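Local coordinates for oxysterol-binding protein homolog 1 (Saccharomyces cerevisiae, PDB 5H28) that transfers lipids, sterols among them, between membranes without vesicles, this piece being its ankyrin-repeat domain, which targets the protein to the nucleus-vacuole junction through NVJ1, at residues 4-7 and 8-12; 41-44 and 45-49; 150-153 and 154-157; 185-189 and 190-194. One frame throughout, in Å; residues are numbered along the deposited sequence.

Interaction 1 (4-7 and 8-12); sequences LLKL and KLLDA
Four successive i to i+4 backbone bonds join residues 4-7 to 8-12 within one regular alpha-helix, from Lys8 N onto Leu4 O (3.0 Å) through Leu9 N onto Leu5 O and Leu10 N onto Lys6 O (2.9 Å) to Asp11 N onto Leu7 O. The straightest is that of Leu10, with an N-H...O angle of 166°.

Two lysines lay their hydrocarbon chains against leucines one turn away. On one side Leu4 CD2 touches Lys8 CE at 3.7 Å, and the two chains cross at a slant. Lys8 runs out from the helix until a bend at its third torsion brings CE beside the leucine methyl; a further bend at the fourth sets the direction of NZ, which is hydrogen-bonded to Gln28 OE1. The other pair, Lys6 and Leu10, lies side by side and points the same way. Lys6 stays extended as far as CE and turns only at its last torsion (chi4 -65°), bringing NZ to 3.3 Å from Leu10 CD1, while Lys6 CG lies 3.9 Å from the same methyl. This is contact between a lysine end and a methyl, with no polar bond in it. Leu10 CB and CG also rest near Lys6 O, each at 3.4 Å.

Leu5, Leu9 and Leu10 are buried, whereas Leu4 and Leu7 are exposed. Among the neighbouring helices, Leu5 and Leu9 pack on helix 35-42, Leu9 also reaches Leu21 of helix 18-28 and Met44 of helix 44-51, and Lys6 and Leu10 together meet Tyr47 of that last helix.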
loop_
_atom_site.group_PDB
_atom_site.type_symbol
_atom_site.label_atom_id
_atom_site.label_comp_id
_atom_site.label_asym_id
_atom_site.label_seq_id
_atom_site.Cartn_x
_atom_site.Cartn_y
_atom_site.Cartn_z
ATOM N N LEU A 4 -13.395 26.051 17.535
ATOM C CA LEU A 4 -13.781 25.668 18.884
ATOM C C LEU A 4 -13.560 24.173 19.085
ATOM O O LEU A 4 -13.035 23.750 20.113
ATOM C CB LEU A 4 -15.247 26.030 19.145
ATOM C CG LEU A 4 -15.795 25.708 20.540
ATOM C CD1 LEU A 4 -16.941 26.652 20.872
ATOM C CD2 LEU A 4 -16.250 24.256 20.594
ATOM N N LEU A 5 -13.947 23.374 18.098
ATOM C CA LEU A 5 -13.775 21.928 18.193
ATOM C C LEU A 5 -12.302 21.530 18.240
ATOM O O LEU A 5 -11.929 20.599 18.952
ATOM C CB LEU A 5 -14.462 21.234 17.015
ATOM C CG LEU A 5 -15.991 21.269 17.011
ATOM C CD1 LEU A 5 -16.508 20.733 15.690
ATOM C CD2 LEU A 5 -16.534 20.450 18.174
ATOM N N LYS A 6 -11.471 22.240 17.484
ATOM C CA LYS A 6 -10.040 21.959 17.448
ATOM C C LYS A 6 -9.385 22.252 18.795
ATOM O O LYS A 6 -8.592 21.454 19.294
ATOM C CB LYS A 6 -9.370 22.795 16.354
ATOM C CG LYS A 6 -7.862 22.630 16.277
ATOM C CD LYS A 6 -7.286 23.449 15.132
ATOM C CE LYS A 6 -5.771 23.406 15.119
ATOM N NZ LYS A 6 -5.184 24.054 16.325
ATOM N N LEU A 7 -9.720 23.397 19.379
ATOM C CA LEU A 7 -9.164 23.787 20.671
ATOM C C LEU A 7 -9.605 22.797 21.748
ATOM O O LEU A 7 -8.822 22.423 22.622
ATOM C CB LEU A 7 -9.633 25.199 21.036
ATOM C CG LEU A 7 -9.040 25.825 22.302
ATOM C CD1 LEU A 7 -7.547 26.053 22.106
ATOM C CD2 LEU A 7 -9.743 27.145 22.601
ATOM N N LYS A 8 -10.866 22.384 21.671
ATOM C CA LYS A 8 -11.448 21.436 22.614
ATOM C C LYS A 8 -10.730 20.092 22.539
ATOM O O LYS A 8 -10.378 19.498 23.559
ATOM C CB LYS A 8 -12.934 21.235 22.292
ATOM C CG LYS A 8 -13.649 20.225 23.172
ATOM C CD LYS A 8 -15.007 19.841 22.589
ATOM C CE LYS A 8 -15.934 21.035 22.455
ATOM N NZ LYS A 8 -16.298 21.603 23.781
ATOM N N LEU A 9 -10.517 19.614 21.319
ATOM C CA LEU A 9 -9.855 18.335 21.119
ATOM C C LEU A 9 -8.404 18.373 21.579
ATOM O O LEU A 9 -7.936 17.453 22.257
ATOM C CB LEU A 9 -9.932 17.931 19.644
ATOM C CG LEU A 9 -9.235 16.623 19.265
ATOM C CD1 LEU A 9 -9.786 15.492 20.113
ATOM C CD2 LEU A 9 -9.447 16.334 17.781
ATOM N N LEU A 10 -7.688 19.434 21.215
ATOM C CA LEU A 10 -6.294 19.562 21.614
ATOM C C LEU A 10 -6.157 19.606 23.135
ATOM O O LEU A 10 -5.211 19.053 23.692
ATOM C CB LEU A 10 -5.678 20.820 20.994
ATOM C CG LEU A 10 -5.294 20.688 19.520
ATOM C CD1 LEU A 10 -5.021 22.064 18.928
ATOM C CD2 LEU A 10 -4.073 19.792 19.390
ATOM N N ASP A 11 -7.112 20.247 23.805
ATOM C CA ASP A 11 -7.071 20.355 25.260
ATOM C C ASP A 11 -7.178 18.976 25.896
ATOM O O ASP A 11 -6.434 18.647 26.824
ATOM C CB ASP A 11 -8.210 21.257 25.749
ATOM C CG ASP A 11 -8.058 21.654 27.208
ATOM O OD1 ASP A 11 -6.990 22.181 27.582
ATOM O OD2 ASP A 11 -9.012 21.447 27.983
ATOM N N ALA A 12 -8.099 18.165 25.389
ATOM C CA ALA A 12 -8.290 16.816 25.908
ATOM C C ALA A 12 -7.072 15.939 25.606
ATOM O O ALA A 12 -6.639 15.147 26.446
ATOM C CB ALA A 12 -9.550 16.198 25.304
#

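Interaction 2 (41-44 and 45-49); sequences LHLM and LHYAV
Leu43 carries the tight side, touching two residues of the next helical turn at once. Its CB presses on Tyr47 CE2 at 3.6 Å, and its CD1 reaches Tyr47 OH at 3.8 Å. Its other methyl, CD2, stands over one face of the His46 ring in a CH-pi contact, 4.2 Å from the centroid and 19° off the ring normal, displaced toward the ND1 side. With CG opposite the carbonyl carbon (chi1 -68°), Leu43 can send CD2 over His46 while CD1 reaches the Tyr47 hydroxyl and CB touches the Tyr47 ring. From the same residue, the N-cap of helix 44-51, the carbonyl O accepts from Tyr47 N.

Leu43-Met44-Leu45-His46 takes the place of the Thr-Pro-Leu-His motif that opens the first helix of an ankyrin repeat, consistent with the predicted repeat here. As in that motif, the histidine reaches on along the stack: His46 NE2 is hydrogen-bonded to Asn87 O.

The looser side is built with water. Water 2 donates to His42 O at 2.7 Å, accepts a longer bond from His46 N, and lies in the His46 ring plane at 2.7 Å from ND1, linking the His42 carbonyl to the first turn of helix 44-51. Nearby, Leu45 N donates to water 1 at 2.9 Å.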
loop_
_atom_site.group_PDB
_atom_site.type_symbol
_atom_site.label_atom_id
_atom_site.label_comp_id
_atom_site.label_asym_id
_atom_site.label_seq_id
_atom_site.Cartn_x
_atom_site.Cartn_y
_atom_site.Cartn_z
ATOM N N LEU A 41 -12.435 15.512 13.491
ATOM C CA LEU A 41 -12.192 14.119 13.859
ATOM C C LEU A 41 -11.214 13.473 12.881
ATOM O O LEU A 41 -10.380 12.664 13.285
ATOM C CB LEU A 41 -13.504 13.326 13.892
ATOM C CG LEU A 41 -14.429 13.595 15.080
ATOM C CD1 LEU A 41 -15.730 12.828 14.891
ATOM C CD2 LEU A 41 -13.748 13.180 16.378
ATOM N N HIS A 42 -11.311 13.827 11.600
ATOM C CA HIS A 42 -10.404 13.281 10.591
ATOM C C HIS A 42 -8.951 13.679 10.859
ATOM O O HIS A 42 -8.027 13.007 10.408
ATOM C CB HIS A 42 -10.792 13.758 9.186
ATOM C CG HIS A 42 -11.818 12.899 8.514
ATOM N ND1 HIS A 42 -13.153 12.931 8.850
ATOM C CD2 HIS A 42 -11.697 11.969 7.537
ATOM C CE1 HIS A 42 -13.812 12.055 8.110
ATOM N NE2 HIS A 42 -12.952 11.458 7.306
ATOM N N LEU A 43 -8.749 14.772 11.588
ATOM C CA LEU A 43 -7.396 15.227 11.895
ATOM C C LEU A 43 -6.979 14.894 13.321
ATOM O O LEU A 43 -5.906 15.289 13.768
ATOM C CB LEU A 43 -7.280 16.738 11.671
ATOM C CG LEU A 43 -7.390 17.202 10.216
ATOM C CD1 LEU A 43 -7.502 18.717 10.170
ATOM C CD2 LEU A 43 -6.180 16.730 9.427
ATOM N N MET A 44 -7.818 14.147 14.034
ATOM C CA MET A 44 -7.505 13.803 15.413
ATOM C C MET A 44 -6.183 13.068 15.595
ATOM O O MET A 44 -5.433 13.368 16.525
ATOM C CB MET A 44 -8.644 12.991 16.030
ATOM C CG MET A 44 -8.363 12.537 17.463
ATOM S SD MET A 44 -9.843 11.972 18.323
ATOM C CE MET A 44 -10.386 10.665 17.231
ATOM N N LEU A 45 -5.884 12.115 14.720
ATOM C CA LEU A 45 -4.631 11.383 14.846
ATOM C C LEU A 45 -3.438 12.317 14.626
ATOM O O LEU A 45 -2.404 12.163 15.276
ATOM C CB LEU A 45 -4.586 10.202 13.872
ATOM C CG LEU A 45 -3.390 9.260 14.044
ATOM C CD1 LEU A 45 -3.308 8.777 15.488
ATOM C CD2 LEU A 45 -3.536 8.080 13.092
ATOM N N HIS A 46 -3.581 13.284 13.718
ATOM C CA HIS A 46 -2.509 14.248 13.479
ATOM C C HIS A 46 -2.258 15.020 14.768
ATOM O O HIS A 46 -1.120 15.165 15.214
ATOM C CB HIS A 46 -2.901 15.267 12.401
ATOM C CG HIS A 46 -2.777 14.763 10.998
ATOM N ND1 HIS A 46 -3.650 13.847 10.450
ATOM C CD2 HIS A 46 -1.895 15.074 10.019
ATOM C CE1 HIS A 46 -3.312 13.619 9.194
ATOM N NE2 HIS A 46 -2.249 14.351 8.907
ATOM N N TYR A 47 -3.333 15.529 15.358
ATOM C CA TYR A 47 -3.204 16.305 16.580
ATOM C C TYR A 47 -2.687 15.475 17.745
ATOM O O TYR A 47 -1.938 15.976 18.579
ATOM C CB TYR A 47 -4.544 16.957 16.940
ATOM C CG TYR A 47 -5.004 17.973 15.915
ATOM C CD1 TYR A 47 -4.130 18.944 15.432
ATOM C CD2 TYR A 47 -6.308 17.961 15.425
ATOM C CE1 TYR A 47 -4.538 19.877 14.483
ATOM C CE2 TYR A 47 -6.728 18.893 14.472
ATOM C CZ TYR A 47 -5.837 19.845 14.009
ATOM O OH TYR A 47 -6.236 20.766 13.065
ATOM N N ALA A 48 -3.075 14.206 17.803
ATOM C CA ALA A 48 -2.617 13.344 18.882
ATOM C C ALA A 48 -1.120 13.109 18.759
ATOM O O ALA A 48 -0.406 13.101 19.758
ATOM C CB ALA A 48 -3.360 12.023 18.850
ATOM N N VAL A 49 -0.643 12.913 17.533
ATOM C CA VAL A 49 0.783 12.699 17.314
ATOM C C VAL A 49 1.568 13.927 17.777
ATOM O O VAL A 49 2.703 13.813 18.240
ATOM C CB VAL A 49 1.082 12.426 15.819
ATOM C CG1 VAL A 49 2.580 12.523 15.546
ATOM C CG2 VAL A 49 0.571 11.051 15.441
HETATM O O HOH W 1 -8.081 11.023 13.187
HETATM O O HOH W 2 -5.670 12.341 11.492
#

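Interaction 3 (150-153 and 154-157); sequences EFRT and AFNN
Phe151 and Phe155, one helical turn apart, form a T-shaped (edge-to-face) pair: their planes meet at 84° and their centroids lie 5.0 Å apart. Phe155 supplies the edge and Phe151 the face, with Phe155 CE2 3.6 Å from Phe151 CD2, toward the rim of that face. Phe155 gets there through a torsion uncommon in helices, its CG set between the backbone N and the carbonyl carbon (chi1 67°), which folds the ring back over the preceding turn. One face of the ring consequently lies on the backbone of Arg152, whose CA is 3.7 Å from the centroid, a CH-pi contact backed by Arg152 CG at 3.9 Å from Phe155 CZ.

All this happens in the last turns of the long helix 130-156, between the predicted second and third ankyrin repeats, where both rings also meet Val189. The guanidinium of Arg152 turns elsewhere, to a salt bridge with Asp182. Replacing Phe155 by alanine is likely to leave the Phe151 face without its edge partner and to open a gap beside Arg152 CA and Val189.

On the exposed side of the helix Thr153 and Asn157 run side by side, with Thr153 CG2 3.8 Å from Asn157 ND2, and Asn157 N donates to Thr153 O.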
loop_
_atom_site.group_PDB
_atom_site.type_symbol
_atom_site.label_atom_id
_atom_site.label_comp_id
_atom_site.label_asym_id
_atom_site.label_seq_id
_atom_site.Cartn_x
_atom_site.Cartn_y
_atom_site.Cartn_z
ATOM N N GLU A 150 5.527 -12.847 0.205
ATOM C CA GLU A 150 4.076 -13.029 0.202
ATOM C C GLU A 150 3.553 -13.163 -1.226
ATOM O O GLU A 150 2.705 -14.009 -1.516
ATOM C CB GLU A 150 3.378 -11.852 0.890
ATOM C CG GLU A 150 1.888 -12.089 1.085
ATOM C CD GLU A 150 1.176 -10.973 1.838
ATOM O OE1 GLU A 150 -0.019 -11.156 2.166
ATOM O OE2 GLU A 150 1.795 -9.923 2.100
ATOM N N PHE A 151 4.065 -12.321 -2.117
ATOM C CA PHE A 151 3.653 -12.352 -3.512
ATOM C C PHE A 151 4.034 -13.693 -4.146
ATOM O O PHE A 151 3.218 -14.306 -4.845
ATOM C CB PHE A 151 4.294 -11.175 -4.261
ATOM C CG PHE A 151 3.789 -10.985 -5.664
ATOM C CD1 PHE A 151 2.424 -10.883 -5.932
ATOM C CD2 PHE A 151 4.684 -10.863 -6.721
ATOM C CE1 PHE A 151 1.962 -10.660 -7.236
ATOM C CE2 PHE A 151 4.234 -10.640 -8.030
ATOM C CZ PHE A 151 2.872 -10.538 -8.288
ATOM N N ARG A 152 5.259 -14.160 -3.886
ATOM C CA ARG A 152 5.714 -15.446 -4.430
ATOM C C ARG A 152 4.840 -16.589 -3.930
ATOM O O ARG A 152 4.494 -17.495 -4.688
ATOM C CB ARG A 152 7.165 -15.742 -4.029
ATOM C CG ARG A 152 8.220 -14.822 -4.647
ATOM C CD ARG A 152 9.613 -15.454 -4.564
ATOM N NE ARG A 152 10.036 -15.748 -3.191
ATOM C CZ ARG A 152 10.555 -14.862 -2.344
ATOM N NH1 ARG A 152 10.906 -15.242 -1.123
ATOM N NH2 ARG A 152 10.731 -13.597 -2.707
ATOM N N THR A 153 4.493 -16.553 -2.649
ATOM C CA THR A 153 3.658 -17.600 -2.077
ATOM C C THR A 153 2.309 -17.619 -2.780
ATOM O O THR A 153 1.827 -18.676 -3.200
ATOM C CB THR A 153 3.436 -17.372 -0.575
ATOM O OG1 THR A 153 4.695 -17.446 0.104
ATOM C CG2 THR A 153 2.497 -18.429 -0.003
ATOM N N ALA A 154 1.715 -16.438 -2.926
ATOM C CA ALA A 154 0.413 -16.316 -3.559
ATOM C C ALA A 154 0.409 -16.738 -5.025
ATOM O O ALA A 154 -0.498 -17.462 -5.451
ATOM C CB ALA A 154 -0.105 -14.893 -3.417
ATOM N N PHE A 155 1.394 -16.316 -5.816
ATOM C CA PHE A 155 1.342 -16.739 -7.204
ATOM C C PHE A 155 1.805 -18.173 -7.416
ATOM O O PHE A 155 1.302 -18.849 -8.309
ATOM C CB PHE A 155 2.036 -15.737 -8.173
ATOM C CG PHE A 155 3.541 -15.608 -8.039
ATOM C CD1 PHE A 155 4.396 -16.668 -8.341
ATOM C CD2 PHE A 155 4.109 -14.368 -7.734
ATOM C CE1 PHE A 155 5.784 -16.487 -8.351
ATOM C CE2 PHE A 155 5.488 -14.181 -7.742
ATOM C CZ PHE A 155 6.329 -15.236 -8.052
ATOM N N ASN A 156 2.716 -18.667 -6.582
ATOM C CA ASN A 156 3.169 -20.041 -6.755
ATOM C C ASN A 156 2.130 -21.069 -6.337
ATOM O O ASN A 156 2.117 -22.182 -6.860
ATOM C CB ASN A 156 4.481 -20.283 -6.013
ATOM C CG ASN A 156 5.662 -19.705 -6.751
ATOM O OD1 ASN A 156 5.724 -19.769 -7.979
ATOM N ND2 ASN A 156 6.608 -19.142 -6.013
ATOM N N ASN A 157 1.262 -20.708 -5.400
ATOM C CA ASN A 157 0.212 -21.626 -4.984
ATOM C C ASN A 157 -1.048 -21.311 -5.786
ATOM O O ASN A 157 -2.093 -21.928 -5.592
ATOM C CB ASN A 157 -0.062 -21.514 -3.480
ATOM C CG ASN A 157 1.027 -22.161 -2.642
ATOM O OD1 ASN A 157 1.723 -23.069 -3.103
ATOM N ND2 ASN A 157 1.163 -21.713 -1.401
#

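Interaction 4 (185-189 and 190-194); sequences TGDTV and LHEFV
At the start of helix 189-196, in the predicted third ankyrin repeat, Asp187 and Glu192 meet across the turn leading into the helix. Before it, Asp187 N donates to Thr185 OG1, an ST turn, and from Thr188 at the N-cap the carbonyl O receives Glu192 N.

Glu192 bends at its second torsion (chi2 -49°), folding its carboxylate back onto that of Asp187. The two groups stack with planes only 15° apart; Glu192 OE2 comes nearest to Asp187 CB, at 3.4 Å, and stands 3.8 Å from Asp187 OD1. The two like charges probably repel, and water 3, which donates to Asp187 OD2 at 3.0 Å and Glu192 OE1 at 2.8 Å, probably offsets this together with the salt bridges of Arg217 to Asp187 and Lys195 to Glu192. Water 4 links Thr188 N (2.9 Å) to Glu192 OE2 (2.8 Å) at the helix start. A leucine in place of Glu192 would probably leave Lys195 without this mate, deprive water 3 of one of its two acceptors and break the water link to Thr188 N.

Further in, Thr188 and His191 lie side by side, Thr188 CG2 touching His191 ND1 at 3.4 Å. The hydroxyl makes no capping bond, and the buried ND1 has no polar partner in the model. One turn on, Val189 CG2 meets Phe193 CE2 at 3.7 Å, in the ring plane and at its edge, and Phe193 N donates to Val189 O.

His191 NE2 is hydrogen-bonded to Lys214 O. Thr188-Val189-Leu190-His191 occupies the place of the ankyrin Thr-Pro-Leu-His motif and is consistent with a variant of it, with valine at the proline position.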
loop_
_atom_site.group_PDB
_atom_site.type_symbol
_atom_site.label_atom_id
_atom_site.label_comp_id
_atom_site.label_asym_id
_atom_site.label_seq_id
_atom_site.Cartn_x
_atom_site.Cartn_y
_atom_site.Cartn_z
ATOM N N THR A 185 14.838 -14.733 -6.108
ATOM C CA THR A 185 15.040 -15.538 -7.308
ATOM C C THR A 185 15.626 -14.735 -8.460
ATOM O O THR A 185 16.272 -15.291 -9.351
ATOM C CB THR A 185 13.716 -16.137 -7.805
ATOM O OG1 THR A 185 12.878 -15.082 -8.303
ATOM C CG2 THR A 185 12.999 -16.853 -6.677
ATOM N N GLY A 186 15.388 -13.429 -8.443
ATOM C CA GLY A 186 15.878 -12.579 -9.509
ATOM C C GLY A 186 14.973 -12.640 -10.731
ATOM O O GLY A 186 15.212 -11.954 -11.721
ATOM N N ASP A 187 13.922 -13.452 -10.656
ATOM C CA ASP A 187 12.993 -13.610 -11.770
ATOM C C ASP A 187 11.838 -12.616 -11.754
ATOM O O ASP A 187 11.518 -12.027 -10.724
ATOM C CB ASP A 187 12.414 -15.031 -11.798
ATOM C CG ASP A 187 13.480 -16.102 -11.942
ATOM O OD1 ASP A 187 14.469 -15.881 -12.673
ATOM O OD2 ASP A 187 13.314 -17.179 -11.333
ATOM N N THR A 188 11.218 -12.447 -12.918
ATOM C CA THR A 188 10.082 -11.550 -13.096
ATOM C C THR A 188 8.860 -12.447 -13.294
ATOM O O THR A 188 8.884 -13.395 -14.086
ATOM C CB THR A 188 10.331 -10.623 -14.293
ATOM O OG1 THR A 188 11.539 -9.887 -14.058
ATOM C CG2 THR A 188 9.183 -9.643 -14.467
ATOM N N VAL A 189 7.787 -12.134 -12.578
ATOM C CA VAL A 189 6.602 -12.977 -12.580
ATOM C C VAL A 189 5.925 -13.316 -13.908
ATOM O O VAL A 189 5.615 -14.483 -14.150
ATOM C CB VAL A 189 5.566 -12.438 -11.555
ATOM C CG1 VAL A 189 4.965 -11.135 -12.033
ATOM C CG2 VAL A 189 4.499 -13.491 -11.291
ATOM N N LEU A 190 5.692 -12.337 -14.773
ATOM C CA LEU A 190 5.050 -12.650 -16.047
ATOM C C LEU A 190 5.880 -13.676 -16.815
ATOM O O LEU A 190 5.347 -14.677 -17.300
ATOM C CB LEU A 190 4.857 -11.383 -16.897
ATOM C CG LEU A 190 4.218 -11.596 -18.276
ATOM C CD1 LEU A 190 2.929 -12.409 -18.139
ATOM C CD2 LEU A 190 3.949 -10.240 -18.934
ATOM N N HIS A 191 7.183 -13.430 -16.913
ATOM C CA HIS A 191 8.078 -14.340 -17.621
ATOM C C HIS A 191 7.978 -15.762 -17.080
ATOM O O HIS A 191 7.921 -16.725 -17.848
ATOM C CB HIS A 191 9.521 -13.847 -17.509
ATOM C CG HIS A 191 9.711 -12.438 -17.975
ATOM N ND1 HIS A 191 9.072 -11.370 -17.383
ATOM C CD2 HIS A 191 10.462 -11.922 -18.977
ATOM C CE1 HIS A 191 9.422 -10.255 -18.001
ATOM N NE2 HIS A 191 10.263 -10.562 -18.972
ATOM N N GLU A 192 7.946 -15.891 -15.758
ATOM C CA GLU A 192 7.861 -17.206 -15.148
ATOM C C GLU A 192 6.583 -17.936 -15.522
ATOM O O GLU A 192 6.608 -19.141 -15.744
ATOM C CB GLU A 192 7.988 -17.101 -13.629
ATOM C CG GLU A 192 9.356 -16.611 -13.186
ATOM C CD GLU A 192 10.483 -17.373 -13.861
ATOM O OE1 GLU A 192 10.542 -18.610 -13.705
ATOM O OE2 GLU A 192 11.310 -16.740 -14.549
ATOM N N PHE A 193 5.465 -17.224 -15.620
ATOM C CA PHE A 193 4.229 -17.900 -15.981
ATOM C C PHE A 193 4.103 -18.159 -17.473
ATOM O O PHE A 193 3.332 -19.016 -17.896
ATOM C CB PHE A 193 3.027 -17.151 -15.408
ATOM C CG PHE A 193 2.801 -17.454 -13.959
ATOM C CD1 PHE A 193 2.179 -18.642 -13.575
ATOM C CD2 PHE A 193 3.285 -16.604 -12.972
ATOM C CE1 PHE A 193 2.050 -18.979 -12.235
ATOM C CE2 PHE A 193 3.163 -16.933 -11.623
ATOM C CZ PHE A 193 2.543 -18.125 -11.253
ATOM N N VAL A 194 4.873 -17.431 -18.275
ATOM C CA VAL A 194 4.872 -17.682 -19.709
ATOM C C VAL A 194 5.583 -19.033 -19.872
ATOM O O VAL A 194 5.129 -19.908 -20.619
ATOM C CB VAL A 194 5.639 -16.580 -20.473
ATOM C CG1 VAL A 194 5.918 -17.030 -21.899
ATOM C CG2 VAL A 194 4.810 -15.305 -20.503
HETATM O O HOH W 3 13.280 -19.312 -13.383
HETATM O O HOH W 4 12.171 -14.092 -15.135
#

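How the interactions relate
The contacts fall into two pairs on opposite sides of the chain's centre. Interactions 1 and 2 have centres 11 Å apart and touch: Lys6 CE lies 3.4 Å from Tyr47 OH, and Leu9 CD2 is 3.9 Å from Met44 CB. Interactions 3 and 4, 12 Å apart between centres, meet where Phe155 O lies 3.3 Å from Phe193 CZ and Phe155 CD2 lies 3.7 Å from Val189 CG2, joining the end of the long helix to the predicted third repeat. Interactions 2 and 4, probably equivalent helix starts of two predicted repeats, have centres about 43 Å apart. No lipid pocket lies among them; sterols and phospholipids bind in another domain.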